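Local structure of lipopolysaccharide heptosyltransferase 2 (Escherichia coli, 1PSW) at residues D119-D124 with I136-D141; I3-P8 with S19-L24; G67-L72 with S90-L95. The protein transfers the second heptose from ADP-L-glycero-beta-D-manno-heptose to the heptosyl-Kdo2-lipid A module during assembly of the lipopolysaccharide core. One frame throughout, in Å; residues are numbered along the deposited sequence.

Contact 1. Residues D119-D124 with I136-D141; sequences DVRVLD and IALAYD
Arg121 reaches from the edge strand 119-121 to the type I turn Ala137-Tyr140. Its guanidinium group meets the backbone of that turn. NH2 of Arg121 donates to the carbonyl O of Tyr140 at 2.8 Å. The bond is bent, with an N-H...O angle of 130°. The oxygen sits tilted from the guanidinium plane, neither over a face nor at the edge. Ala137 O lies at the edge, 3.5 Å from Arg121 NH1. The backbone carbon of Asp141 stands over one face, away from its centre. The bend at chi2 (-63°) turns the arginine chain toward Asp119, two residues earlier on the same strand. The grip on Asp119 is side-on, with one nitrogen for each oxygen. The bond from Arg121 NE to Asp119 OD1 (3.2 Å) is nearly straight, though NE approaches from above the carboxylate plane. Arg121 NH2 forms the salt bridge to Asp119 OD2 at 3.1 Å, on the syn side. NH2 therefore serves both the carboxylate and the Tyr140 carbonyl, which should fix the rotation of the group. Thr106 of the neighbouring strand also bonds to Asp119 OD2 and helps place the acid. The apolar part of the contact is small: Leu138 CD2 packs against Arg121 CG at 3.9 Å, the two chains crossing at a slant. Trp108 touches both side chains. A methionine in place of Arg121 would probably leave the Asp119 carboxylate without its charged mate and the Tyr140 carbonyl without this donor. The contact thus ties the Ala137-Tyr140 turn to 119-121, the outermost strand of the parallel sheet in the N-terminal Rossmann-like domain of a GT-B glycosyltransferase.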
ATOM      1  N   ASP A 119      -5.687  -9.245 -25.004  1.00 43.06           N
ATOM      2  CA  ASP A 119      -6.924  -9.257 -24.234  1.00 41.76           C
ATOM      3  C   ASP A 119      -7.040  -7.901 -23.547  1.00 42.19           C
ATOM      4  O   ASP A 119      -7.086  -7.805 -22.319  1.00 42.91           O
ATOM      5  CB  ASP A 119      -6.896 -10.393 -23.207  1.00 42.64           C
ATOM      6  CG  ASP A 119      -8.161 -10.458 -22.368  1.00 43.73           C
ATOM      7  OD1 ASP A 119      -9.234 -10.066 -22.866  1.00 46.62           O
ATOM      8  OD2 ASP A 119      -8.084 -10.919 -21.210  1.00 42.92           O
ATOM      9  N   VAL A 120      -7.074  -6.856 -24.369  1.00 40.67           N
ATOM     10  CA  VAL A 120      -7.172  -5.480 -23.901  1.00 39.65           C
ATOM     11  C   VAL A 120      -8.566  -5.166 -23.370  1.00 38.67           C
ATOM     12  O   VAL A 120      -9.574  -5.545 -23.968  1.00 38.97           O
ATOM     13  CB  VAL A 120      -6.834  -4.493 -25.044  1.00 41.49           C
ATOM     14  CG1 VAL A 120      -7.776  -4.715 -26.220  1.00 42.67           C
ATOM     15  CG2 VAL A 120      -6.930  -3.058 -24.551  1.00 42.65           C
ATOM     16  N   ARG A 121      -8.617  -4.478 -22.236  1.00 35.92           N
ATOM     17  CA  ARG A 121      -9.888  -4.105 -21.626  1.00 34.79           C
ATOM     18  C   ARG A 121     -10.019  -2.586 -21.706  1.00 33.13           C
ATOM     19  O   ARG A 121      -9.128  -1.861 -21.267  1.00 31.57           O
ATOM     20  CB  ARG A 121      -9.924  -4.555 -20.158  1.00 34.88           C
ATOM     21  CG  ARG A 121      -9.550  -6.020 -19.908  1.00 34.47           C
ATOM     22  CD  ARG A 121     -10.523  -6.982 -20.570  1.00 34.51           C
ATOM     23  NE  ARG A 121     -10.207  -8.387 -20.293  1.00 34.45           N
ATOM     24  CZ  ARG A 121     -10.408  -8.993 -19.124  1.00 34.30           C
ATOM     25  NH1 ARG A 121     -10.930  -8.324 -18.102  1.00 31.26           N
ATOM     26  NH2 ARG A 121     -10.097 -10.274 -18.981  1.00 32.00           N
ATOM     27  N   VAL A 122     -11.122  -2.104 -22.275  1.00 34.12           N
ATOM     28  CA  VAL A 122     -11.343  -0.663 -22.395  1.00 34.78           C
ATOM     29  C   VAL A 122     -11.951  -0.176 -21.089  1.00 34.40           C
ATOM     30  O   VAL A 122     -13.023  -0.629 -20.684  1.00 32.14           O
ATOM     31  CB  VAL A 122     -12.312  -0.317 -23.546  1.00 36.11           C
ATOM     32  CG1 VAL A 122     -12.352   1.185 -23.749  1.00 35.85           C
ATOM     33  CG2 VAL A 122     -11.883  -1.020 -24.819  1.00 38.60           C
ATOM     34  N   LEU A 123     -11.266   0.760 -20.447  1.00 34.97           N
ATOM     35  CA  LEU A 123     -11.695   1.294 -19.166  1.00 35.94           C
ATOM     36  C   LEU A 123     -12.731   2.413 -19.197  1.00 37.17           C
ATOM     37  O   LEU A 123     -12.569   3.419 -19.883  1.00 36.66           O
ATOM     38  CB  LEU A 123     -10.466   1.765 -18.384  1.00 35.21           C
ATOM     39  CG  LEU A 123     -10.699   2.380 -17.002  1.00 35.98           C
ATOM     40  CD1 LEU A 123     -11.394   1.371 -16.102  1.00 34.18           C
ATOM     41  CD2 LEU A 123      -9.367   2.810 -16.403  1.00 34.73           C
ATOM     42  N   ASP A 124     -13.801   2.214 -18.434  1.00 37.81           N
ATOM     43  CA  ASP A 124     -14.877   3.189 -18.297  1.00 37.54           C
ATOM     44  C   ASP A 124     -14.758   3.635 -16.839  1.00 36.37           C
ATOM     45  O   ASP A 124     -15.279   2.976 -15.939  1.00 35.06           O
ATOM     46  CB  ASP A 124     -16.234   2.519 -18.531  1.00 39.20           C
ATOM     47  CG  ASP A 124     -17.391   3.504 -18.503  1.00 40.97           C
ATOM     48  OD1 ASP A 124     -17.331   4.479 -17.725  1.00 40.18           O
ATOM     49  OD2 ASP A 124     -18.371   3.301 -19.248  1.00 44.03           O
ATOM     50  N   ILE A 136      -9.388  -6.343  -9.708  1.00 16.15           N
ATOM     51  CA  ILE A 136     -10.190  -7.548  -9.568  1.00 17.00           C
ATOM     52  C   ILE A 136     -10.874  -7.939 -10.879  1.00 18.67           C
ATOM     53  O   ILE A 136     -10.911  -9.110 -11.232  1.00 18.88           O
ATOM     54  CB  ILE A 136     -11.256  -7.371  -8.457  1.00 16.33           C
ATOM     55  CG1 ILE A 136     -10.574  -7.356  -7.083  1.00 15.47           C
ATOM     56  CG2 ILE A 136     -12.301  -8.470  -8.550  1.00 13.22           C
ATOM     57  CD1 ILE A 136     -11.509  -7.030  -5.915  1.00 16.23           C
ATOM     58  N   ALA A 137     -11.412  -6.958 -11.595  1.00 19.22           N
ATOM     59  CA  ALA A 137     -12.103  -7.211 -12.858  1.00 20.59           C
ATOM     60  C   ALA A 137     -11.262  -7.976 -13.885  1.00 21.16           C
ATOM     61  O   ALA A 137     -11.808  -8.707 -14.721  1.00 22.02           O
ATOM     62  CB  ALA A 137     -12.574  -5.899 -13.466  1.00 17.67           C
ATOM     63  N   LEU A 138      -9.943  -7.817 -13.831  1.00 20.67           N
ATOM     64  CA  LEU A 138      -9.070  -8.491 -14.791  1.00 20.75           C
ATOM     65  C   LEU A 138      -9.055 -10.012 -14.671  1.00 22.20           C
ATOM     66  O   LEU A 138      -8.681 -10.707 -15.615  1.00 22.52           O
ATOM     67  CB  LEU A 138      -7.640  -7.963 -14.675  1.00 20.38           C
ATOM     68  CG  LEU A 138      -7.443  -6.471 -14.954  1.00 20.87           C
ATOM     69  CD1 LEU A 138      -5.964  -6.139 -14.822  1.00 19.20           C
ATOM     70  CD2 LEU A 138      -7.949  -6.112 -16.351  1.00 21.02           C
ATOM     71  N   ALA A 139      -9.463 -10.526 -13.516  1.00 21.77           N
ATOM     72  CA  ALA A 139      -9.487 -11.964 -13.291  1.00 23.97           C
ATOM     73  C   ALA A 139     -10.692 -12.612 -13.965  1.00 25.93           C
ATOM     74  O   ALA A 139     -10.816 -13.837 -13.981  1.00 28.05           O
ATOM     75  CB  ALA A 139      -9.510 -12.258 -11.793  1.00 21.41           C
ATOM     76  N   TYR A 140     -11.583 -11.794 -14.514  1.00 26.48           N
ATOM     77  CA  TYR A 140     -12.771 -12.311 -15.180  1.00 28.33           C
ATOM     78  C   TYR A 140     -12.700 -12.131 -16.689  1.00 29.83           C
ATOM     79  O   TYR A 140     -11.952 -11.287 -17.194  1.00 29.89           O
ATOM     80  CB  TYR A 140     -14.018 -11.621 -14.617  1.00 26.01           C
ATOM     81  CG  TYR A 140     -14.234 -11.929 -13.153  1.00 24.53           C
ATOM     82  CD1 TYR A 140     -14.796 -13.138 -12.750  1.00 22.30           C
ATOM     83  CD2 TYR A 140     -13.820 -11.035 -12.164  1.00 22.87           C
ATOM     84  CE1 TYR A 140     -14.940 -13.451 -11.397  1.00 20.67           C
ATOM     85  CE2 TYR A 140     -13.959 -11.337 -10.812  1.00 21.07           C
ATOM     86  CZ  TYR A 140     -14.520 -12.544 -10.436  1.00 21.66           C
ATOM     87  OH  TYR A 140     -14.667 -12.822  -9.097  1.00 21.15           O
ATOM     88  N   ASP A 141     -13.478 -12.932 -17.413  1.00 33.27           N
ATOM     89  CA  ASP A 141     -13.494 -12.858 -18.871  1.00 36.94           C
ATOM     90  C   ASP A 141     -13.965 -11.488 -19.345  1.00 37.11           C
ATOM     91  O   ASP A 141     -14.836 -10.874 -18.732  1.00 35.56           O
ATOM     92  CB  ASP A 141     -14.395 -13.951 -19.450  1.00 40.70           C
ATOM     93  CG  ASP A 141     -13.912 -15.347 -19.100  1.00 44.41           C
ATOM     94  OD1 ASP A 141     -12.728 -15.651 -19.359  1.00 44.74           O
ATOM     95  OD2 ASP A 141     -14.718 -16.141 -18.568  1.00 47.73           O
TER

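Contact 2. Residues I3-P8 with S19-L24; sequences ILVIGP and SLYRTL
Val5 and Tyr21 form the tight part of this contact, inside the first beta-alpha-beta unit of the Rossmann-like domain. Helix 11-27 packs on strand 2-6, and strand 32-37 completes the unit. The tyrosine ring presents its edge to the valine, whose CG1 lies near the ring plane. Both valine methyls take part: Val5 CG1 is 3.7 Å from Tyr21 CE1, and Val5 CG2 is 3.9 Å from the same carbon. Val5 CG1 stands anti to the backbone N (chi1 174°), which brings it to the phenol end of the ring. The hydroxyl of Tyr21 hydrogen-bonds to Ser17 OG of the same helix. Ile33 and Val35 of strand 32-37 pack on both Val5 and Tyr21. The other end of the contact is looser. Ile3 and Leu24 meet there by one methyl each, Ile3 CD1 to Leu24 CD1 at 4.3 Å. Tyr85 of strand 83-86 touches both of them. No hydrogen bond joins the two segments, and all four touching residues are buried, so neither end is a solvent side. The shortest approach is at the polar end of the ring, where Val5 CG1 lies 3.5 Å from Tyr21 OH.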
ATOM      1  N   ILE A   3       0.774 -18.302 -13.818  1.00 26.62           N
ATOM      2  CA  ILE A   3       0.460 -16.923 -14.134  1.00 25.40           C
ATOM      3  C   ILE A   3       1.604 -15.967 -13.819  1.00 24.36           C
ATOM      4  O   ILE A   3       2.228 -16.047 -12.762  1.00 24.41           O
ATOM      5  CB  ILE A   3      -0.799 -16.483 -13.352  1.00 23.48           C
ATOM      6  CG1 ILE A   3      -1.964 -17.418 -13.694  1.00 24.29           C
ATOM      7  CG2 ILE A   3      -1.146 -15.052 -13.686  1.00 22.69           C
ATOM      8  CD1 ILE A   3      -3.175 -17.271 -12.782  1.00 21.54           C
ATOM      9  N   LEU A   4       1.876 -15.065 -14.758  1.00 21.80           N
ATOM     10  CA  LEU A   4       2.912 -14.060 -14.578  1.00 21.97           C
ATOM     11  C   LEU A   4       2.221 -12.711 -14.445  1.00 22.28           C
ATOM     12  O   LEU A   4       1.404 -12.336 -15.287  1.00 23.97           O
ATOM     13  CB  LEU A   4       3.859 -14.020 -15.780  1.00 21.87           C
ATOM     14  CG  LEU A   4       4.828 -12.827 -15.790  1.00 23.34           C
ATOM     15  CD1 LEU A   4       5.766 -12.914 -14.602  1.00 22.61           C
ATOM     16  CD2 LEU A   4       5.626 -12.798 -17.095  1.00 25.70           C
ATOM     17  N   VAL A   5       2.547 -11.984 -13.386  1.00 20.70           N
ATOM     18  CA  VAL A   5       1.946 -10.676 -13.170  1.00 19.91           C
ATOM     19  C   VAL A   5       3.004  -9.584 -13.173  1.00 20.70           C
ATOM     20  O   VAL A   5       4.026  -9.697 -12.499  1.00 21.31           O
ATOM     21  CB  VAL A   5       1.185 -10.618 -11.816  1.00 18.41           C
ATOM     22  CG1 VAL A   5       0.699  -9.195 -11.544  1.00 19.30           C
ATOM     23  CG2 VAL A   5       0.011 -11.571 -11.838  1.00 18.89           C
ATOM     24  N   ILE A   6       2.768  -8.540 -13.959  1.00 20.99           N
ATOM     25  CA  ILE A   6       3.683  -7.414 -14.002  1.00 21.00           C
ATOM     26  C   ILE A   6       3.081  -6.474 -12.970  1.00 21.26           C
ATOM     27  O   ILE A   6       2.060  -5.836 -13.227  1.00 20.29           O
ATOM     28  CB  ILE A   6       3.682  -6.729 -15.387  1.00 22.44           C
ATOM     29  CG1 ILE A   6       3.994  -7.748 -16.486  1.00 21.42           C
ATOM     30  CG2 ILE A   6       4.684  -5.583 -15.396  1.00 21.95           C
ATOM     31  CD1 ILE A   6       5.346  -8.434 -16.351  1.00 22.17           C
ATOM     32  N   GLY A   7       3.692  -6.414 -11.793  1.00 22.43           N
ATOM     33  CA  GLY A   7       3.156  -5.577 -10.735  1.00 22.41           C
ATOM     34  C   GLY A   7       3.514  -4.111 -10.825  1.00 23.94           C
ATOM     35  O   GLY A   7       4.480  -3.743 -11.506  1.00 22.15           O
ATOM     36  N   PRO A   8       2.747  -3.245 -10.141  1.00 23.53           N
ATOM     37  CA  PRO A   8       3.002  -1.806 -10.154  1.00 25.84           C
ATOM     38  C   PRO A   8       4.236  -1.450  -9.341  1.00 26.40           C
ATOM     39  O   PRO A   8       4.742  -2.275  -8.584  1.00 29.23           O
ATOM     40  CB  PRO A   8       1.717  -1.228  -9.575  1.00 25.53           C
ATOM     41  CG  PRO A   8       1.289  -2.276  -8.606  1.00 25.15           C
ATOM     42  CD  PRO A   8       1.519  -3.554  -9.383  1.00 24.78           C
ATOM     43  N   SER A  19      -5.592  -7.987  -4.273  1.00 16.62           N
ATOM     44  CA  SER A  19      -6.980  -8.381  -4.508  1.00 17.11           C
ATOM     45  C   SER A  19      -7.110  -9.213  -5.775  1.00 16.94           C
ATOM     46  O   SER A  19      -7.931 -10.130  -5.839  1.00 16.07           O
ATOM     47  CB  SER A  19      -7.886  -7.157  -4.613  1.00 16.83           C
ATOM     48  OG  SER A  19      -8.061  -6.561  -3.342  1.00 19.45           O
ATOM     49  N   LEU A  20      -6.320  -8.886  -6.792  1.00 16.25           N
ATOM     50  CA  LEU A  20      -6.350  -9.659  -8.022  1.00 17.14           C
ATOM     51  C   LEU A  20      -5.822 -11.070  -7.734  1.00 16.28           C
ATOM     52  O   LEU A  20      -6.417 -12.056  -8.171  1.00 18.18           O
ATOM     53  CB  LEU A  20      -5.497  -8.994  -9.116  1.00 15.55           C
ATOM     54  CG  LEU A  20      -5.274  -9.855 -10.369  1.00 18.69           C
ATOM     55  CD1 LEU A  20      -6.612 -10.173 -11.039  1.00 16.86           C
ATOM     56  CD2 LEU A  20      -4.357  -9.118 -11.340  1.00 16.99           C
ATOM     57  N   TYR A  21      -4.712 -11.164  -7.002  1.00 15.72           N
ATOM     58  CA  TYR A  21      -4.122 -12.467  -6.677  1.00 17.90           C
ATOM     59  C   TYR A  21      -5.095 -13.321  -5.862  1.00 17.63           C
ATOM     60  O   TYR A  21      -5.235 -14.523  -6.112  1.00 18.96           O
ATOM     61  CB  TYR A  21      -2.803 -12.314  -5.897  1.00 18.69           C
ATOM     62  CG  TYR A  21      -1.840 -11.294  -6.493  1.00 20.82           C
ATOM     63  CD1 TYR A  21      -1.855 -11.010  -7.857  1.00 21.24           C
ATOM     64  CD2 TYR A  21      -0.951 -10.582  -5.687  1.00 20.42           C
ATOM     65  CE1 TYR A  21      -1.022 -10.035  -8.407  1.00 21.77           C
ATOM     66  CE2 TYR A  21      -0.109  -9.608  -6.223  1.00 20.27           C
ATOM     67  CZ  TYR A  21      -0.157  -9.339  -7.587  1.00 21.64           C
ATOM     68  OH  TYR A  21       0.633  -8.356  -8.126  1.00 23.78           O
ATOM     69  N   ARG A  22      -5.761 -12.703  -4.888  1.00 16.14           N
ATOM     70  CA  ARG A  22      -6.733 -13.414  -4.068  1.00 17.98           C
ATOM     71  C   ARG A  22      -7.899 -13.869  -4.934  1.00 18.73           C
ATOM     72  O   ARG A  22      -8.415 -14.967  -4.764  1.00 18.06           O
ATOM     73  CB  ARG A  22      -7.260 -12.520  -2.938  1.00 19.24           C
ATOM     74  CG  ARG A  22      -6.272 -12.210  -1.817  1.00 18.50           C
ATOM     75  CD  ARG A  22      -6.998 -11.592  -0.634  1.00 18.81           C
ATOM     76  NE  ARG A  22      -7.886 -12.560   0.001  1.00 18.77           N
ATOM     77  CZ  ARG A  22      -8.869 -12.256   0.844  1.00 19.59           C
ATOM     78  NH1 ARG A  22      -9.114 -10.992   1.166  1.00 17.67           N
ATOM     79  NH2 ARG A  22      -9.601 -13.223   1.385  1.00 20.33           N
ATOM     80  N   THR A  23      -8.318 -13.017  -5.865  1.00 18.76           N
ATOM     81  CA  THR A  23      -9.431 -13.361  -6.735  1.00 18.03           C
ATOM     82  C   THR A  23      -9.048 -14.470  -7.718  1.00 18.90           C
ATOM     83  O   THR A  23      -9.852 -15.362  -7.996  1.00 21.06           O
ATOM     84  CB  THR A  23      -9.936 -12.122  -7.505  1.00 16.72           C
ATOM     85  OG1 THR A  23     -10.294 -11.103  -6.565  1.00 16.93           O
ATOM     86  CG2 THR A  23     -11.163 -12.466  -8.342  1.00 15.84           C
ATOM     87  N   LEU A  24      -7.821 -14.430  -8.227  1.00 19.38           N
ATOM     88  CA  LEU A  24      -7.363 -15.447  -9.171  1.00 19.52           C
ATOM     89  C   LEU A  24      -7.371 -16.839  -8.556  1.00 20.23           C
ATOM     90  O   LEU A  24      -7.743 -17.811  -9.207  1.00 20.71           O
ATOM     91  CB  LEU A  24      -5.952 -15.123  -9.665  1.00 18.98           C
ATOM     92  CG  LEU A  24      -5.833 -13.994 -10.691  1.00 19.00           C
ATOM     93  CD1 LEU A  24      -4.373 -13.623 -10.868  1.00 18.79           C
ATOM     94  CD2 LEU A  24      -6.446 -14.423 -12.008  1.00 18.27           C
TER

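Contact 3. Residues G67-L72 with S90-L95; sequences GERRKL and SFKSAL
A surface contact in the Rossmann-like domain brings helix 66-75 against the loop between strand 83-86 and helix 95-99. Arg69 carries it from the helix side, and Lys92 and Leu95 receive it. The arginine chain is extended from CG to NE. Arg69 CD meets Leu95 CD1 at 3.9 Å, the two side chains crossing at an angle. Farther out, the lysine chain crosses the guanidinium at a slant, its CD and CE nearest NH2. Arg69 NH2 is 3.3 Å from Lys92 CD and 3.5 Å from Lys92 CE. Lys92 CB stands over one face of the guanidinium, off to one side. The first torsion of the lysine (68°) sets CG between the backbone N and the carbonyl carbon. Beyond CG the chain runs straight, and its methylenes cross the arginine head. The two charged ends come close as a result: Arg69 NH2 and Lys92 NZ are 3.9 Å apart. These like charges probably repel, but the lysine is exposed, and solvent is likely to screen them. A long, weak ion pair from Arg69 NH1 to Glu65 may offset the charge a little. No hydrogen bond crosses between the segments. The loop has bonds of its own. Ser90 OG accepts from Ser93 N at 3.2 Å in an ST motif, and Ser93 OG donates back to Ser90 O at 2.7 Å. These bonds link Ser90 to Ser93 across the start of the 3-10 segment 92-94, which bears Lys92. Phe99 of helix 95-99 also touches Arg69, while Leu116 packs on Leu95. This is plain helix-to-loop packing at the rim of an alpha/beta domain, with an arginine crossing the methylenes of a lysine.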
ATOM      1  N   GLY A  67      17.061  -4.034 -25.259  1.00 55.98           N
ATOM      2  CA  GLY A  67      17.821  -5.255 -25.455  1.00 54.82           C
ATOM      3  C   GLY A  67      17.750  -6.155 -24.238  1.00 53.77           C
ATOM      4  O   GLY A  67      17.807  -7.376 -24.355  1.00 52.71           O
ATOM      5  N   GLU A  68      17.626  -5.542 -23.066  1.00 53.41           N
ATOM      6  CA  GLU A  68      17.545  -6.278 -21.810  1.00 53.20           C
ATOM      7  C   GLU A  68      16.169  -6.907 -21.643  1.00 50.89           C
ATOM      8  O   GLU A  68      16.053  -8.070 -21.264  1.00 50.73           O
ATOM      9  CB  GLU A  68      17.818  -5.338 -20.640  1.00 55.91           C
ATOM     10  CG  GLU A  68      19.133  -4.596 -20.743  1.00 59.56           C
ATOM     11  CD  GLU A  68      19.246  -3.485 -19.722  1.00 62.59           C
ATOM     12  OE1 GLU A  68      19.240  -3.791 -18.511  1.00 64.19           O
ATOM     13  OE2 GLU A  68      19.333  -2.306 -20.131  1.00 63.92           O
ATOM     14  N   ARG A  69      15.128  -6.127 -21.922  1.00 48.73           N
ATOM     15  CA  ARG A  69      13.760  -6.611 -21.805  1.00 46.36           C
ATOM     16  C   ARG A  69      13.559  -7.884 -22.616  1.00 45.00           C
ATOM     17  O   ARG A  69      12.872  -8.805 -22.174  1.00 42.94           O
ATOM     18  CB  ARG A  69      12.768  -5.545 -22.273  1.00 46.46           C
ATOM     19  CG  ARG A  69      12.571  -4.404 -21.292  1.00 48.35           C
ATOM     20  CD  ARG A  69      11.299  -3.626 -21.601  1.00 48.94           C
ATOM     21  NE  ARG A  69      10.898  -2.784 -20.477  1.00 51.38           N
ATOM     22  CZ  ARG A  69      11.549  -1.693 -20.089  1.00 52.97           C
ATOM     23  NH1 ARG A  69      12.637  -1.300 -20.739  1.00 55.66           N
ATOM     24  NH2 ARG A  69      11.121  -1.002 -19.041  1.00 54.51           N
ATOM     25  N   ARG A  70      14.155  -7.932 -23.805  1.00 44.55           N
ATOM     26  CA  ARG A  70      14.035  -9.109 -24.658  1.00 44.83           C
ATOM     27  C   ARG A  70      14.729 -10.307 -24.018  1.00 43.53           C
ATOM     28  O   ARG A  70      14.179 -11.409 -23.989  1.00 42.84           O
ATOM     29  CB  ARG A  70      14.622  -8.836 -26.051  1.00 46.90           C
ATOM     30  CG  ARG A  70      13.712  -8.002 -26.947  1.00 50.52           C
ATOM     31  CD  ARG A  70      14.344  -7.656 -28.295  1.00 53.83           C
ATOM     32  NE  ARG A  70      14.622  -8.825 -29.131  1.00 56.60           N
ATOM     33  CZ  ARG A  70      15.754  -9.524 -29.099  1.00 57.84           C
ATOM     34  NH1 ARG A  70      16.729  -9.176 -28.269  1.00 58.75           N
ATOM     35  NH2 ARG A  70      15.919 -10.566 -29.904  1.00 58.65           N
ATOM     36  N   LYS A  71      15.933 -10.088 -23.499  1.00 42.72           N
ATOM     37  CA  LYS A  71      16.684 -11.159 -22.848  1.00 42.35           C
ATOM     38  C   LYS A  71      15.911 -11.654 -21.631  1.00 40.05           C
ATOM     39  O   LYS A  71      15.779 -12.858 -21.412  1.00 39.24           O
ATOM     40  CB  LYS A  71      18.067 -10.664 -22.411  1.00 44.60           C
ATOM     41  CG  LYS A  71      18.993 -10.284 -23.556  1.00 48.58           C
ATOM     42  CD  LYS A  71      20.360  -9.856 -23.039  1.00 50.71           C
ATOM     43  CE  LYS A  71      21.275  -9.408 -24.172  1.00 52.41           C
ATOM     44  NZ  LYS A  71      22.608  -8.953 -23.672  1.00 53.40           N
ATOM     45  N   LEU A  72      15.404 -10.715 -20.840  1.00 38.86           N
ATOM     46  CA  LEU A  72      14.631 -11.055 -19.653  1.00 37.71           C
ATOM     47  C   LEU A  72      13.422 -11.884 -20.065  1.00 36.30           C
ATOM     48  O   LEU A  72      13.157 -12.941 -19.495  1.00 36.15           O
ATOM     49  CB  LEU A  72      14.167  -9.782 -18.943  1.00 37.79           C
ATOM     50  CG  LEU A  72      13.260  -9.966 -17.727  1.00 38.50           C
ATOM     51  CD1 LEU A  72      14.005 -10.717 -16.628  1.00 39.05           C
ATOM     52  CD2 LEU A  72      12.800  -8.606 -17.224  1.00 37.98           C
ATOM     53  N   SER A  90       1.934   1.877 -18.367  1.00 30.57           N
ATOM     54  CA  SER A  90       2.964   2.185 -19.352  1.00 33.05           C
ATOM     55  C   SER A  90       2.991   1.174 -20.489  1.00 33.66           C
ATOM     56  O   SER A  90       2.694  -0.007 -20.306  1.00 32.91           O
ATOM     57  CB  SER A  90       4.340   2.237 -18.696  1.00 34.48           C
ATOM     58  OG  SER A  90       4.799   0.939 -18.397  1.00 34.90           O
ATOM     59  N   PHE A  91       3.343   1.660 -21.671  1.00 35.22           N
ATOM     60  CA  PHE A  91       3.437   0.827 -22.855  1.00 36.07           C
ATOM     61  C   PHE A  91       4.522  -0.239 -22.686  1.00 33.60           C
ATOM     62  O   PHE A  91       4.275  -1.423 -22.896  1.00 33.13           O
ATOM     63  CB  PHE A  91       3.754   1.709 -24.067  1.00 40.62           C
ATOM     64  CG  PHE A  91       4.428   0.979 -25.194  1.00 43.45           C
ATOM     65  CD1 PHE A  91       3.731   0.049 -25.960  1.00 44.02           C
ATOM     66  CD2 PHE A  91       5.771   1.208 -25.472  1.00 45.10           C
ATOM     67  CE1 PHE A  91       4.365  -0.636 -26.992  1.00 44.88           C
ATOM     68  CE2 PHE A  91       6.414   0.531 -26.499  1.00 46.12           C
ATOM     69  CZ  PHE A  91       5.709  -0.397 -27.258  1.00 45.30           C
ATOM     70  N   LYS A  92       5.717   0.190 -22.300  1.00 33.73           N
ATOM     71  CA  LYS A  92       6.843  -0.719 -22.134  1.00 33.68           C
ATOM     72  C   LYS A  92       6.612  -1.825 -21.106  1.00 32.59           C
ATOM     73  O   LYS A  92       7.216  -2.897 -21.202  1.00 31.80           O
ATOM     74  CB  LYS A  92       8.097   0.068 -21.757  1.00 35.51           C
ATOM     75  CG  LYS A  92       8.042   0.701 -20.380  1.00 38.99           C
ATOM     76  CD  LYS A  92       9.300   1.500 -20.083  1.00 43.32           C
ATOM     77  CE  LYS A  92       9.319   1.966 -18.633  1.00 46.50           C
ATOM     78  NZ  LYS A  92      10.549   2.740 -18.294  1.00 48.49           N
ATOM     79  N   SER A  93       5.741  -1.580 -20.128  1.00 29.64           N
ATOM     80  CA  SER A  93       5.482  -2.586 -19.096  1.00 28.35           C
ATOM     81  C   SER A  93       4.872  -3.878 -19.641  1.00 27.40           C
ATOM     82  O   SER A  93       4.997  -4.930 -19.019  1.00 27.74           O
ATOM     83  CB  SER A  93       4.578  -2.013 -17.991  1.00 27.01           C
ATOM     84  OG  SER A  93       3.230  -1.892 -18.421  1.00 24.60           O
ATOM     85  N   ALA A  94       4.224  -3.811 -20.801  1.00 26.58           N
ATOM     86  CA  ALA A  94       3.623  -5.006 -21.380  1.00 26.68           C
ATOM     87  C   ALA A  94       4.522  -5.710 -22.399  1.00 28.22           C
ATOM     88  O   ALA A  94       4.101  -6.666 -23.053  1.00 28.98           O
ATOM     89  CB  ALA A  94       2.283  -4.657 -22.016  1.00 26.12           C
ATOM     90  N   LEU A  95       5.762  -5.252 -22.525  1.00 29.77           N
ATOM     91  CA  LEU A  95       6.695  -5.849 -23.476  1.00 31.72           C
ATOM     92  C   LEU A  95       7.176  -7.238 -23.060  1.00 32.13           C
ATOM     93  O   LEU A  95       7.121  -8.183 -23.849  1.00 31.70           O
ATOM     94  CB  LEU A  95       7.899  -4.924 -23.679  1.00 32.53           C
ATOM     95  CG  LEU A  95       7.643  -3.687 -24.553  1.00 34.29           C
ATOM     96  CD1 LEU A  95       8.865  -2.776 -24.549  1.00 33.01           C
ATOM     97  CD2 LEU A  95       7.312  -4.136 -25.975  1.00 32.88           C
TER

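In the fold
The three contacts lie in the N-terminal of two Rossmann-like domains, built round the parallel sheet that holds strands 2-6 and 119-121. The second sheet, with strands 182-186 and 302-306, forms the other domain of the GT-B fold. Along the chain the order is contact 2, contact 3, contact 1. Contact 2 sits at an inner strand and contact 1 at an outermost one. Their centres are about 13 Å apart, and they touch through helix 11-27, with Ala139 CB 3.6 Å from Leu20 CD1. Contact 3 is about 18 Å from contact 2 between centres; they meet where Ile6 CG2 packs on the carbonyl O of Ser93. Contacts 1 and 3 do not touch. Contact 2 thus links the other two within this domain.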